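Local coordinates for protein aldose 1-epimerase (Escherichia coli, PDB 3NRE) that probably interconverts the alpha and beta anomers of aldose sugars, as an epimerase acting at the anomeric carbon, at residues Q73-V76 / H81-H84; H84-L89 / Y106-G111; P150-S155 / A211-P216; C232-V237 / H258-H263. One frame throughout, in Å; residues are numbered along the deposited sequence.

Contact 1 (Q73-V76 / H81-H84); sequences QPNV and HYLH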
loop_
_atom_site.group_PDB
_atom_site.type_symbol
_atom_site.label_atom_id
_atom_site.label_comp_id
_atom_site.label_asym_id
_atom_site.label_seq_id
_atom_site.Cartn_x
_atom_site.Cartn_y
_atom_site.Cartn_z
ATOM N N GLN A 73 12.964 1.570 -15.636
ATOM C CA GLN A 73 12.955 0.267 -16.318
ATOM C C GLN A 73 12.061 -0.653 -15.534
ATOM O O GLN A 73 12.016 -0.552 -14.311
ATOM C CB GLN A 73 14.350 -0.375 -16.345
ATOM C CG GLN A 73 15.321 0.408 -17.177
ATOM C CD GLN A 73 16.688 -0.263 -17.248
ATOM O OE1 GLN A 73 17.425 -0.335 -16.249
ATOM N NE2 GLN A 73 17.031 -0.758 -18.423
ATOM N N PRO A 74 11.394 -1.595 -16.224
ATOM C CA PRO A 74 10.517 -2.510 -15.510
ATOM C C PRO A 74 11.249 -3.276 -14.413
ATOM O O PRO A 74 12.444 -3.607 -14.582
ATOM C CB PRO A 74 10.003 -3.463 -16.598
ATOM C CG PRO A 74 10.875 -3.302 -17.704
ATOM C CD PRO A 74 11.489 -1.931 -17.649
ATOM N N ASN A 75 10.571 -3.447 -13.280
ATOM C CA ASN A 75 11.162 -4.094 -12.101
ATOM C C ASN A 75 10.562 -5.461 -11.783
ATOM O O ASN A 75 11.133 -6.215 -10.981
ATOM C CB ASN A 75 11.168 -3.158 -10.861
ATOM C CG ASN A 75 9.790 -2.671 -10.447
ATOM O OD1 ASN A 75 8.832 -2.784 -11.196
ATOM N ND2 ASN A 75 9.697 -2.140 -9.225
ATOM N N VAL A 76 9.438 -5.792 -12.395
ATOM C CA VAL A 76 8.852 -7.135 -12.255
ATOM C C VAL A 76 8.589 -7.683 -13.651
ATOM O O VAL A 76 8.317 -6.938 -14.591
ATOM C CB VAL A 76 7.580 -7.138 -11.366
ATOM C CG1 VAL A 76 7.884 -6.759 -9.956
ATOM C CG2 VAL A 76 6.412 -6.214 -11.938
ATOM N N HIS A 81 5.408 -1.745 -16.864
ATOM C CA HIS A 81 5.729 -0.556 -16.090
ATOM C C HIS A 81 6.424 -0.887 -14.795
ATOM O O HIS A 81 6.000 -1.792 -14.087
ATOM C CB HIS A 81 4.467 0.259 -15.761
ATOM C CG HIS A 81 3.972 1.038 -16.926
ATOM N ND1 HIS A 81 3.174 0.480 -17.906
ATOM C CD2 HIS A 81 4.263 2.296 -17.337
ATOM C CE1 HIS A 81 2.983 1.380 -18.856
ATOM N NE2 HIS A 81 3.595 2.499 -18.517
ATOM N N TYR A 82 7.453 -0.104 -14.509
ATOM C CA TYR A 82 8.019 -0.025 -13.167
ATOM C C TYR A 82 6.867 0.208 -12.209
ATOM O O TYR A 82 6.013 1.083 -12.448
ATOM C CB TYR A 82 9.023 1.104 -13.116
ATOM C CG TYR A 82 9.650 1.338 -11.758
ATOM C CD1 TYR A 82 9.052 2.173 -10.840
ATOM C CD2 TYR A 82 10.866 0.787 -11.434
ATOM C CE1 TYR A 82 9.647 2.411 -9.594
ATOM C CE2 TYR A 82 11.461 1.040 -10.183
ATOM C CZ TYR A 82 10.849 1.861 -9.307
ATOM O OH TYR A 82 11.459 2.172 -8.082
ATOM N N LEU A 83 6.812 -0.601 -11.148
ATOM C CA LEU A 83 5.655 -0.664 -10.261
ATOM C C LEU A 83 6.048 -0.574 -8.778
ATOM O O LEU A 83 6.887 -1.329 -8.341
ATOM C CB LEU A 83 4.948 -1.998 -10.579
ATOM C CG LEU A 83 3.787 -2.388 -9.778
ATOM C CD1 LEU A 83 2.598 -1.356 -9.910
ATOM C CD2 LEU A 83 3.244 -3.818 -10.110
ATOM N N HIS A 84 5.413 0.349 -8.029
ATOM C CA HIS A 84 5.425 0.361 -6.540
ATOM C C HIS A 84 6.795 0.554 -5.929
ATOM O O HIS A 84 6.973 0.238 -4.747
ATOM C CB HIS A 84 4.847 -0.953 -6.005
ATOM C CG HIS A 84 3.391 -1.122 -6.268
ATOM N ND1 HIS A 84 2.508 -0.065 -6.285
ATOM C CD2 HIS A 84 2.652 -2.236 -6.469
ATOM C CE1 HIS A 84 1.296 -0.521 -6.508
ATOM N NE2 HIS A 84 1.348 -1.839 -6.627
HETATM O O HOH W 1 7.806 -3.869 -13.967
#

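Contact 2 (H84-L89 / Y106-G111); sequences HGDGWL and YEHRSG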
loop_
_atom_site.group_PDB
_atom_site.type_symbol
_atom_site.label_atom_id
_atom_site.label_comp_id
_atom_site.label_asym_id
_atom_site.label_seq_id
_atom_site.Cartn_x
_atom_site.Cartn_y
_atom_site.Cartn_z
ATOM N N HIS A 84 5.413 0.349 -8.029
ATOM C CA HIS A 84 5.425 0.361 -6.540
ATOM C C HIS A 84 6.795 0.554 -5.929
ATOM O O HIS A 84 6.973 0.238 -4.747
ATOM C CB HIS A 84 4.847 -0.953 -6.005
ATOM C CG HIS A 84 3.391 -1.122 -6.268
ATOM N ND1 HIS A 84 2.508 -0.065 -6.285
ATOM C CD2 HIS A 84 2.652 -2.236 -6.469
ATOM C CE1 HIS A 84 1.296 -0.521 -6.508
ATOM N NE2 HIS A 84 1.348 -1.839 -6.627
ATOM N N GLY A 85 7.737 1.121 -6.684
ATOM C CA GLY A 85 9.045 1.383 -6.103
ATOM C C GLY A 85 9.915 0.142 -5.970
ATOM O O GLY A 85 9.707 -0.853 -6.653
ATOM N N ASP A 86 10.911 0.212 -5.065
ATOM C CA ASP A 86 11.860 -0.893 -4.883
ATOM C C ASP A 86 11.754 -1.595 -3.540
ATOM O O ASP A 86 12.286 -2.671 -3.387
ATOM C CB ASP A 86 13.297 -0.409 -5.045
ATOM C CG ASP A 86 13.417 0.687 -6.091
ATOM O OD1 ASP A 86 13.290 0.380 -7.331
ATOM O OD2 ASP A 86 13.609 1.860 -5.638
ATOM N N GLY A 87 11.166 -0.946 -2.560
ATOM C CA GLY A 87 11.145 -1.508 -1.222
ATOM C C GLY A 87 10.573 -2.909 -1.142
ATOM O O GLY A 87 11.160 -3.822 -0.527
ATOM N N TRP A 88 9.428 -3.081 -1.784
ATOM C CA TRP A 88 8.754 -4.374 -1.790
ATOM C C TRP A 88 9.549 -5.529 -2.397
ATOM O O TRP A 88 9.170 -6.680 -2.202
ATOM C CB TRP A 88 7.367 -4.264 -2.457
ATOM C CG TRP A 88 7.391 -3.979 -3.952
ATOM C CD1 TRP A 88 8.132 -3.024 -4.623
ATOM C CD2 TRP A 88 6.590 -4.622 -4.932
ATOM N NE1 TRP A 88 7.814 -3.065 -5.965
ATOM C CE2 TRP A 88 6.886 -4.038 -6.176
ATOM C CE3 TRP A 88 5.607 -5.607 -4.871
ATOM C CZ2 TRP A 88 6.241 -4.415 -7.347
ATOM C CZ3 TRP A 88 4.973 -5.998 -6.031
ATOM C CH2 TRP A 88 5.300 -5.423 -7.265
ATOM N N LEU A 89 10.597 -5.237 -3.188
ATOM C CA LEU A 89 11.412 -6.213 -3.847
ATOM C C LEU A 89 12.793 -6.420 -3.183
ATOM O O LEU A 89 13.567 -7.270 -3.616
ATOM C CB LEU A 89 11.638 -5.811 -5.305
ATOM C CG LEU A 89 10.365 -5.596 -6.122
ATOM C CD1 LEU A 89 10.760 -5.137 -7.536
ATOM C CD2 LEU A 89 9.579 -6.867 -6.155
ATOM N N TYR A 106 15.952 -0.289 4.699
ATOM C CA TYR A 106 16.391 -0.681 3.373
ATOM C C TYR A 106 17.093 0.524 2.742
ATOM O O TYR A 106 16.602 1.633 2.889
ATOM C CB TYR A 106 15.183 -1.095 2.529
ATOM C CG TYR A 106 15.485 -1.385 1.082
ATOM C CD1 TYR A 106 16.320 -2.431 0.706
ATOM C CD2 TYR A 106 14.981 -0.591 0.066
ATOM C CE1 TYR A 106 16.626 -2.695 -0.660
ATOM C CE2 TYR A 106 15.277 -0.843 -1.283
ATOM C CZ TYR A 106 16.109 -1.885 -1.648
ATOM O OH TYR A 106 16.400 -2.101 -2.958
ATOM N N GLU A 107 18.229 0.270 2.100
ATOM C CA GLU A 107 19.003 1.274 1.346
ATOM C C GLU A 107 19.025 0.891 -0.126
ATOM O O GLU A 107 19.305 -0.269 -0.472
ATOM C CB GLU A 107 20.450 1.334 1.844
ATOM C CG GLU A 107 20.627 1.653 3.313
ATOM C CD GLU A 107 22.092 1.812 3.701
ATOM O OE1 GLU A 107 22.366 2.108 4.870
ATOM O OE2 GLU A 107 22.969 1.671 2.824
ATOM N N HIS A 108 18.708 1.852 -0.994
ATOM C CA HIS A 108 18.675 1.653 -2.449
ATOM C C HIS A 108 19.652 2.589 -3.126
ATOM O O HIS A 108 19.608 3.779 -2.861
ATOM C CB HIS A 108 17.283 1.907 -2.986
ATOM C CG HIS A 108 17.082 1.358 -4.361
ATOM N ND1 HIS A 108 16.845 0.018 -4.587
ATOM C CD2 HIS A 108 17.134 1.944 -5.579
ATOM C CE1 HIS A 108 16.716 -0.192 -5.890
ATOM N NE2 HIS A 108 16.917 0.960 -6.518
ATOM N N ARG A 109 20.543 2.037 -3.947
ATOM C CA ARG A 109 21.592 2.801 -4.637
ATOM C C ARG A 109 21.743 2.339 -6.100
ATOM O O ARG A 109 22.849 2.164 -6.612
ATOM C CB ARG A 109 22.946 2.784 -3.872
ATOM C CG ARG A 109 23.096 1.729 -2.793
ATOM N N SER A 110 20.619 2.196 -6.776
ATOM C CA SER A 110 20.591 1.958 -8.212
ATOM C C SER A 110 19.341 2.594 -8.795
ATOM O O SER A 110 18.455 3.024 -8.078
ATOM C CB SER A 110 20.634 0.454 -8.524
ATOM O OG SER A 110 19.695 -0.238 -7.760
ATOM N N GLY A 111 19.261 2.658 -10.117
ATOM C CA GLY A 111 18.120 3.270 -10.751
ATOM C C GLY A 111 18.044 4.772 -10.566
ATOM O O GLY A 111 19.064 5.442 -10.347
HETATM O O HOH W 2 14.632 -3.580 -4.308
HETATM O O HOH W 3 15.432 1.071 -9.130
#

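Contact 3 (P150-S155 / A211-P216); sequences PYFPLS and ARIEQP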
loop_
_atom_site.group_PDB
_atom_site.type_symbol
_atom_site.label_atom_id
_atom_site.label_comp_id
_atom_site.label_asym_id
_atom_site.label_seq_id
_atom_site.Cartn_x
_atom_site.Cartn_y
_atom_site.Cartn_z
ATOM N N PRO A 150 -2.103 -3.351 1.513
ATOM C CA PRO A 150 -2.611 -4.468 2.310
ATOM C C PRO A 150 -3.641 -5.301 1.576
ATOM O O PRO A 150 -4.468 -4.765 0.812
ATOM C CB PRO A 150 -3.195 -3.772 3.548
ATOM C CG PRO A 150 -3.551 -2.429 3.080
ATOM C CD PRO A 150 -2.635 -2.062 1.991
ATOM N N TYR A 151 -3.613 -6.594 1.866
ATOM C CA TYR A 151 -4.552 -7.551 1.375
ATOM C C TYR A 151 -5.482 -7.963 2.510
ATOM O O TYR A 151 -5.027 -8.521 3.525
ATOM C CB TYR A 151 -3.838 -8.807 0.904
ATOM C CG TYR A 151 -2.945 -8.637 -0.326
ATOM C CD1 TYR A 151 -1.637 -8.151 -0.200
ATOM C CD2 TYR A 151 -3.386 -9.010 -1.580
ATOM C CE1 TYR A 151 -0.811 -8.026 -1.339
ATOM C CE2 TYR A 151 -2.546 -8.906 -2.690
ATOM C CZ TYR A 151 -1.305 -8.396 -2.555
ATOM O OH TYR A 151 -0.469 -8.295 -3.660
ATOM N N PHE A 152 -6.780 -7.699 2.352
ATOM C CA PHE A 152 -7.773 -8.053 3.369
ATOM C C PHE A 152 -8.591 -9.269 2.949
ATOM O O PHE A 152 -8.865 -9.458 1.778
ATOM C CB PHE A 152 -8.756 -6.908 3.537
ATOM C CG PHE A 152 -8.141 -5.655 4.071
ATOM C CD1 PHE A 152 -7.973 -5.497 5.437
ATOM C CD2 PHE A 152 -7.691 -4.679 3.227
ATOM C CE1 PHE A 152 -7.369 -4.363 5.958
ATOM C CE2 PHE A 152 -7.115 -3.509 3.746
ATOM C CZ PHE A 152 -6.973 -3.345 5.115
ATOM N N PRO A 153 -9.077 -10.072 3.929
ATOM C CA PRO A 153 -9.947 -11.183 3.631
ATOM C C PRO A 153 -11.214 -10.644 2.981
ATOM O O PRO A 153 -11.667 -9.566 3.328
ATOM C CB PRO A 153 -10.277 -11.779 4.997
ATOM C CG PRO A 153 -9.324 -11.077 5.956
ATOM C CD PRO A 153 -8.802 -9.895 5.360
ATOM N N LEU A 154 -11.777 -11.410 2.082
ATOM C CA LEU A 154 -13.062 -11.019 1.480
ATOM C C LEU A 154 -14.106 -12.074 1.657
ATOM O O LEU A 154 -13.877 -13.233 1.329
ATOM C CB LEU A 154 -12.871 -10.770 -0.027
ATOM C CG LEU A 154 -14.041 -10.266 -0.857
ATOM C CD1 LEU A 154 -14.601 -8.955 -0.296
ATOM C CD2 LEU A 154 -13.667 -10.046 -2.345
ATOM N N SER A 155 -15.271 -11.643 2.149
ATOM C CA SER A 155 -16.441 -12.470 2.319
ATOM C C SER A 155 -17.582 -11.845 1.521
ATOM O O SER A 155 -17.557 -10.624 1.299
ATOM C CB SER A 155 -16.788 -12.514 3.818
ATOM O OG SER A 155 -18.145 -12.783 4.033
ATOM N N ALA A 211 -10.656 4.900 6.543
ATOM C CA ALA A 211 -11.492 3.871 5.959
ATOM C C ALA A 211 -12.015 2.934 7.026
ATOM O O ALA A 211 -11.459 2.795 8.105
ATOM C CB ALA A 211 -10.728 3.090 4.883
ATOM N N ARG A 212 -13.106 2.278 6.701
ATOM C CA ARG A 212 -13.669 1.261 7.576
ATOM C C ARG A 212 -13.855 0.006 6.743
ATOM O O ARG A 212 -14.454 0.070 5.664
ATOM C CB ARG A 212 -14.988 1.771 8.154
ATOM C CG ARG A 212 -15.627 0.875 9.129
ATOM C CD ARG A 212 -16.799 1.561 9.788
ATOM N NE ARG A 212 -17.591 0.589 10.510
ATOM C CZ ARG A 212 -17.356 0.166 11.754
ATOM N NH1 ARG A 212 -16.352 0.658 12.479
ATOM N NH2 ARG A 212 -18.161 -0.745 12.294
ATOM N N ILE A 213 -13.268 -1.113 7.204
ATOM C CA ILE A 213 -13.446 -2.387 6.559
ATOM C C ILE A 213 -14.318 -3.230 7.503
ATOM O O ILE A 213 -13.829 -3.630 8.554
ATOM C CB ILE A 213 -12.088 -3.098 6.302
ATOM C CG1 ILE A 213 -11.219 -2.330 5.288
ATOM C CG2 ILE A 213 -12.276 -4.502 5.781
ATOM C CD1 ILE A 213 -10.330 -1.259 5.919
ATOM N N GLU A 214 -15.563 -3.535 7.115
ATOM C CA GLU A 214 -16.452 -4.304 7.957
ATOM C C GLU A 214 -16.464 -5.764 7.601
ATOM O O GLU A 214 -16.656 -6.099 6.420
ATOM C CB GLU A 214 -17.894 -3.796 7.851
ATOM C CG GLU A 214 -18.032 -2.358 8.276
ATOM C CD GLU A 214 -19.412 -1.757 8.011
ATOM O OE1 GLU A 214 -20.340 -2.462 7.546
ATOM O OE2 GLU A 214 -19.544 -0.543 8.249
ATOM N N GLN A 215 -16.339 -6.613 8.627
ATOM C CA GLN A 215 -16.272 -8.059 8.473
ATOM C C GLN A 215 -17.400 -8.644 9.331
ATOM O O GLN A 215 -17.177 -9.312 10.343
ATOM C CB GLN A 215 -14.871 -8.547 8.857
ATOM C CG GLN A 215 -13.730 -7.936 8.001
ATOM C CD GLN A 215 -13.706 -8.469 6.579
ATOM O OE1 GLN A 215 -14.712 -9.044 6.107
ATOM N NE2 GLN A 215 -12.518 -8.416 5.928
ATOM N N PRO A 216 -18.637 -8.352 8.934
ATOM C CA PRO A 216 -19.762 -8.677 9.839
ATOM C C PRO A 216 -19.930 -10.171 10.161
ATOM O O PRO A 216 -20.446 -10.512 11.238
ATOM C CB PRO A 216 -20.967 -8.127 9.100
ATOM C CG PRO A 216 -20.601 -7.938 7.743
ATOM C CD PRO A 216 -19.107 -7.746 7.680
#

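Contact 4 (C232-V237 / H258-H263); sequences CYFIFV and HAPDDH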
loop_
_atom_site.group_PDB
_atom_site.type_symbol
_atom_site.label_atom_id
_atom_site.label_comp_id
_atom_site.label_asym_id
_atom_site.label_seq_id
_atom_site.Cartn_x
_atom_site.Cartn_y
_atom_site.Cartn_z
ATOM N N CYS A 232 -5.523 9.672 -1.706
ATOM C CA CYS A 232 -5.954 8.701 -2.712
ATOM C C CYS A 232 -5.854 7.292 -2.167
ATOM O O CYS A 232 -5.021 7.026 -1.330
ATOM C CB CYS A 232 -5.091 8.826 -3.957
ATOM S SG CYS A 232 -5.189 10.432 -4.755
ATOM N N TYR A 233 -6.724 6.416 -2.664
ATOM C CA TYR A 233 -6.661 4.972 -2.367
ATOM C C TYR A 233 -6.931 4.217 -3.668
ATOM O O TYR A 233 -7.668 4.695 -4.532
ATOM C CB TYR A 233 -7.647 4.574 -1.252
ATOM C CG TYR A 233 -9.148 4.716 -1.514
ATOM C CD1 TYR A 233 -9.889 3.678 -2.078
ATOM C CD2 TYR A 233 -9.871 5.852 -1.115
ATOM C CE1 TYR A 233 -11.277 3.809 -2.292
ATOM C CE2 TYR A 233 -11.242 5.953 -1.306
ATOM C CZ TYR A 233 -11.934 4.947 -1.901
ATOM O OH TYR A 233 -13.289 5.035 -2.092
ATOM N N PHE A 234 -6.322 3.030 -3.804
ATOM C CA PHE A 234 -6.677 2.088 -4.863
ATOM C C PHE A 234 -7.466 0.919 -4.274
ATOM O O PHE A 234 -7.269 0.515 -3.143
ATOM C CB PHE A 234 -5.406 1.541 -5.602
ATOM C CG PHE A 234 -5.067 2.259 -6.908
ATOM C CD1 PHE A 234 -4.488 3.531 -6.880
ATOM C CD2 PHE A 234 -5.312 1.683 -8.138
ATOM C CE1 PHE A 234 -4.185 4.202 -8.058
ATOM C CE2 PHE A 234 -4.993 2.359 -9.293
ATOM C CZ PHE A 234 -4.427 3.592 -9.263
ATOM N N ILE A 235 -8.383 0.388 -5.047
ATOM C CA ILE A 235 -9.086 -0.830 -4.708
ATOM C C ILE A 235 -8.662 -1.850 -5.756
ATOM O O ILE A 235 -8.687 -1.564 -6.977
ATOM C CB ILE A 235 -10.608 -0.695 -4.800
ATOM C CG1 ILE A 235 -11.141 0.322 -3.800
ATOM C CG2 ILE A 235 -11.310 -2.055 -4.607
ATOM C CD1 ILE A 235 -10.858 -0.007 -2.301
ATOM N N PHE A 236 -8.318 -3.041 -5.278
ATOM C CA PHE A 236 -8.067 -4.195 -6.105
ATOM C C PHE A 236 -8.980 -5.357 -5.721
ATOM O O PHE A 236 -9.036 -5.742 -4.551
ATOM C CB PHE A 236 -6.574 -4.616 -5.990
ATOM C CG PHE A 236 -6.249 -5.754 -6.876
ATOM C CD1 PHE A 236 -6.430 -5.626 -8.229
ATOM C CD2 PHE A 236 -5.819 -6.948 -6.381
ATOM C CE1 PHE A 236 -6.178 -6.668 -9.071
ATOM C CE2 PHE A 236 -5.564 -8.032 -7.229
ATOM C CZ PHE A 236 -5.726 -7.885 -8.572
ATOM N N VAL A 237 -9.692 -5.900 -6.712
ATOM C CA VAL A 237 -10.409 -7.177 -6.659
ATOM C C VAL A 237 -9.937 -7.917 -7.901
ATOM O O VAL A 237 -9.964 -7.376 -9.012
ATOM C CB VAL A 237 -11.927 -7.040 -6.718
ATOM C CG1 VAL A 237 -12.589 -8.435 -6.608
ATOM C CG2 VAL A 237 -12.405 -6.118 -5.617
ATOM N N HIS A 258 -0.174 10.067 -2.583
ATOM C CA HIS A 258 -0.264 10.819 -3.820
ATOM C C HIS A 258 -1.187 10.130 -4.782
ATOM O O HIS A 258 -1.576 9.005 -4.527
ATOM C CB HIS A 258 1.123 11.006 -4.431
ATOM C CG HIS A 258 1.758 9.727 -4.882
ATOM N ND1 HIS A 258 1.676 9.272 -6.178
ATOM C CD2 HIS A 258 2.514 8.829 -4.210
ATOM C CE1 HIS A 258 2.319 8.119 -6.272
ATOM N NE2 HIS A 258 2.825 7.815 -5.093
ATOM N N ALA A 259 -1.511 10.824 -5.887
ATOM C CA ALA A 259 -2.375 10.289 -6.942
ATOM C C ALA A 259 -1.533 9.521 -7.955
ATOM O O ALA A 259 -0.379 9.887 -8.174
ATOM C CB ALA A 259 -3.107 11.394 -7.646
ATOM N N PRO A 260 -2.145 8.519 -8.617
ATOM C CA PRO A 260 -1.429 7.873 -9.703
ATOM C C PRO A 260 -1.040 8.892 -10.779
ATOM O O PRO A 260 -1.842 9.789 -11.106
ATOM C CB PRO A 260 -2.442 6.881 -10.233
ATOM C CG PRO A 260 -3.786 7.478 -9.874
ATOM C CD PRO A 260 -3.563 8.141 -8.575
ATOM N N ASP A 261 0.189 8.780 -11.289
ATOM C CA ASP A 261 0.683 9.625 -12.380
ATOM C C ASP A 261 0.887 11.067 -11.922
ATOM O O ASP A 261 0.924 11.967 -12.733
ATOM C CB ASP A 261 -0.226 9.577 -13.633
ATOM C CG ASP A 261 0.312 8.666 -14.736
ATOM O OD1 ASP A 261 1.301 7.966 -14.478
ATOM O OD2 ASP A 261 -0.258 8.709 -15.880
ATOM N N ASP A 262 1.047 11.291 -10.603
ATOM C CA ASP A 262 1.351 12.638 -10.132
ATOM C C ASP A 262 2.695 13.099 -10.689
ATOM O O ASP A 262 2.947 14.288 -10.799
ATOM C CB ASP A 262 1.366 12.718 -8.609
ATOM C CG ASP A 262 0.056 13.230 -8.010
ATOM O OD1 ASP A 262 -0.838 13.732 -8.726
ATOM O OD2 ASP A 262 -0.019 13.199 -6.758
ATOM N N HIS A 263 3.556 12.166 -11.081
ATOM C CA HIS A 263 4.832 12.563 -11.695
ATOM C C HIS A 263 4.629 13.441 -12.962
ATOM O O HIS A 263 5.538 14.147 -13.380
ATOM C CB HIS A 263 5.652 11.345 -12.105
ATOM C CG HIS A 263 6.387 10.700 -10.987
ATOM N ND1 HIS A 263 5.788 9.844 -10.095
ATOM C CD2 HIS A 263 7.700 10.742 -10.648
ATOM C CE1 HIS A 263 6.690 9.390 -9.252
ATOM N NE2 HIS A 263 7.860 9.904 -9.571
#

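Contact 1 (Q73-V76 / H81-H84)
Asn75 grips the backbone of Leu83 from both ends of its amide. OD1 of Asn75 accepts from Leu83 N at 3.0 Å, and ND2 of Asn75 donates to Leu83 O at 3.1 Å. The second bond is nearly straight, 173° at the hydrogen, and the acceptor lies almost in the amide plane of Asn75. With chi1 at 59°, CG of Asn75 sits between its own backbone N and carbonyl carbon, and this turns the amide toward 81-84.

A water supplies the next link: Val76 N donates to it at 3.0 Å, and the water donates on to His81 O. Beyond these bonds the Asn75 amide also lies flat over one face of the Tyr82 ring, the two planes 17° apart, with ND2 of Asn75 3.8 Å from CE2 of Tyr82 and displaced toward the ring's rim. Gln73 O comes to the edge of the same ring, 3.4 Å from Tyr82 CD2, while the hydroxyl of Tyr82 reaches on to Asp86. Val76 CG2 adds a loose apolar touch on Leu83 CD2.

Both segments belong to the long connection between strands 68-71 and 93-97. No opposite charges meet between the two segments: a neutral amide takes up the peptide N-H and C=O of Leu83, so two parts of one irregular connection are tied, just ahead of His84, without any strand pairing.

Contact 2 (H84-L89 / Y106-G111)
Strand 101-109, in the large antiparallel sheet of this galactose mutarotase-type beta fold, presents His108 to Asp86, just ahead of the 3-10 segment 87-89 in the loop before strand 93-97. The carboxylate of Asp86 lies flat on the imidazole, the two planes 2° apart. OD2 of Asp86 stands over the centre of the ring, CG of Asp86 is 3.4 Å from CE1 of His108, and Asp86 CB makes a CH-pi contact with the same face.

The carboxylate stacks here rather than hydrogen-bonding to the ring, and its oxygens are used elsewhere: OD1 by Tyr82 OH and OD2 by Tyr115 OH. A negative group over the imidazole would tend to favour its protonated form. The ring's rotation is fixed at its edge, where ND1 of His108 and OH of Tyr106 are hydrogen-bonded at 2.7 Å; chi1 of His108, -164°, swings CG away from the backbone N and brings the ring beside that tyrosine. Tyr106 itself packs on the turn, its CD2 4.1 Å from Gly87 CA.

Two waters complete the join. One donates to Asp86 O at 2.7 Å and is bonded to Tyr106 OH; the other donates to OD1 of Asp86 and lies 3.0 Å from NE2 of His108.

Contact 3 (P150-S155 / A211-P216)
Ile213 is the first residue along 211-216 to meet the other strand, and it does so over the ring of Phe152. Its CG1 lies above the centre of one face, and CD1 of Ile213 reaches CZ of Phe152 at 4.0 Å. With chi1 at -66°, CG1 of Ile213 stands anti to the carbonyl carbon, and this carries the longer branch across the ring while the two side chains cross at about a right angle. Phe251 and Met224 also pack on Phe152.

Glu214, next along, turns its back on this contact; in one of Arg212's two conformers, NE of Arg212 forms a salt bridge with OE2 of Glu214 at 3.2 Å. This two-sidedness suits a beta sandwich: strand 210-215 of the nine-stranded sheet sends Ile213 inward to meet strand 142-153 of the other large sheet, while the charged residues line its other side.

Gln215 closes the contact. Its chain bends at chi2, -71°, bringing the amide back to Pro153, where NE2 of Gln215 donates to Pro153 O at 3.0 Å, with 163° at the hydrogen, from above the carbonyl plane. OE1 of Gln215 is held by Thr158 OG1 and Gln217 NE2. With a leucine in its place there is no amide, and Pro153 O and the Thr158 hydroxyl would probably each be left without this mate. The same NE2 of Gln215 also rests beside the pyrrolidine ring, 4.0 Å from Pro153 CD.

Contact 4 (C232-V237 / H258-H263)
Phe234 leaves strand 232-237 to meet Pro260 with the far edge of its ring. Its CB and CG touch nothing of the loop 258-263; chi1, -97°, lies away from a staggered value and swings the ring over toward the proline. At the tip, CE1 of Phe234 is 3.8 Å from Pro260 CG, and CZ of Phe234 is 4.0 Å from Pro260 CB. The proline thus sits at the ring's edge, near its plane. An alanine here would strip Pro260 of this apolar partner and would probably open a gap between strand and loop.

Pro260 is held by a type II turn from Ala259 to Asp262. Ala259 O takes two donors from opposite faces of its plane, His258 ND1 at 2.9 Å and Asp262 N at 3.1 Å, while Ala259 N donates to OD2 of Asp262. Two residues back, SG of Cys232, in one of its two conformers, lies 3.7 Å from CB of Ala259.

No hydrogen bond joins strand and loop, and His258 O, buried here, has no partner in the model. The turn is hydrogen-bonded on the loop's own side, and the join rests on van der Waals contact between mostly apolar groups.

Overall arrangement
Contacts 1 and 2 form one continuous unit: they share His84, their centres are 11 Å apart, and ND2 of Asn75 in contact 1 comes within 2.9 Å of O of Gly85 in contact 2. Contact 4 lies 15 Å from contact 1, centre to centre. A PEG molecule, probably from the crystallisation liquor, is hydrogen-bonded to NE2 of His84, and bound PEG also lies about 4 Å from the side chain of Phe234, so this region may be part of a pocket. Contact 3 is remote, its centre 28 Å from that of contact 1 and across the chain's centre. It is tied to contact 4 through strand 250-256, which pairs with both 142-153 and 232-237.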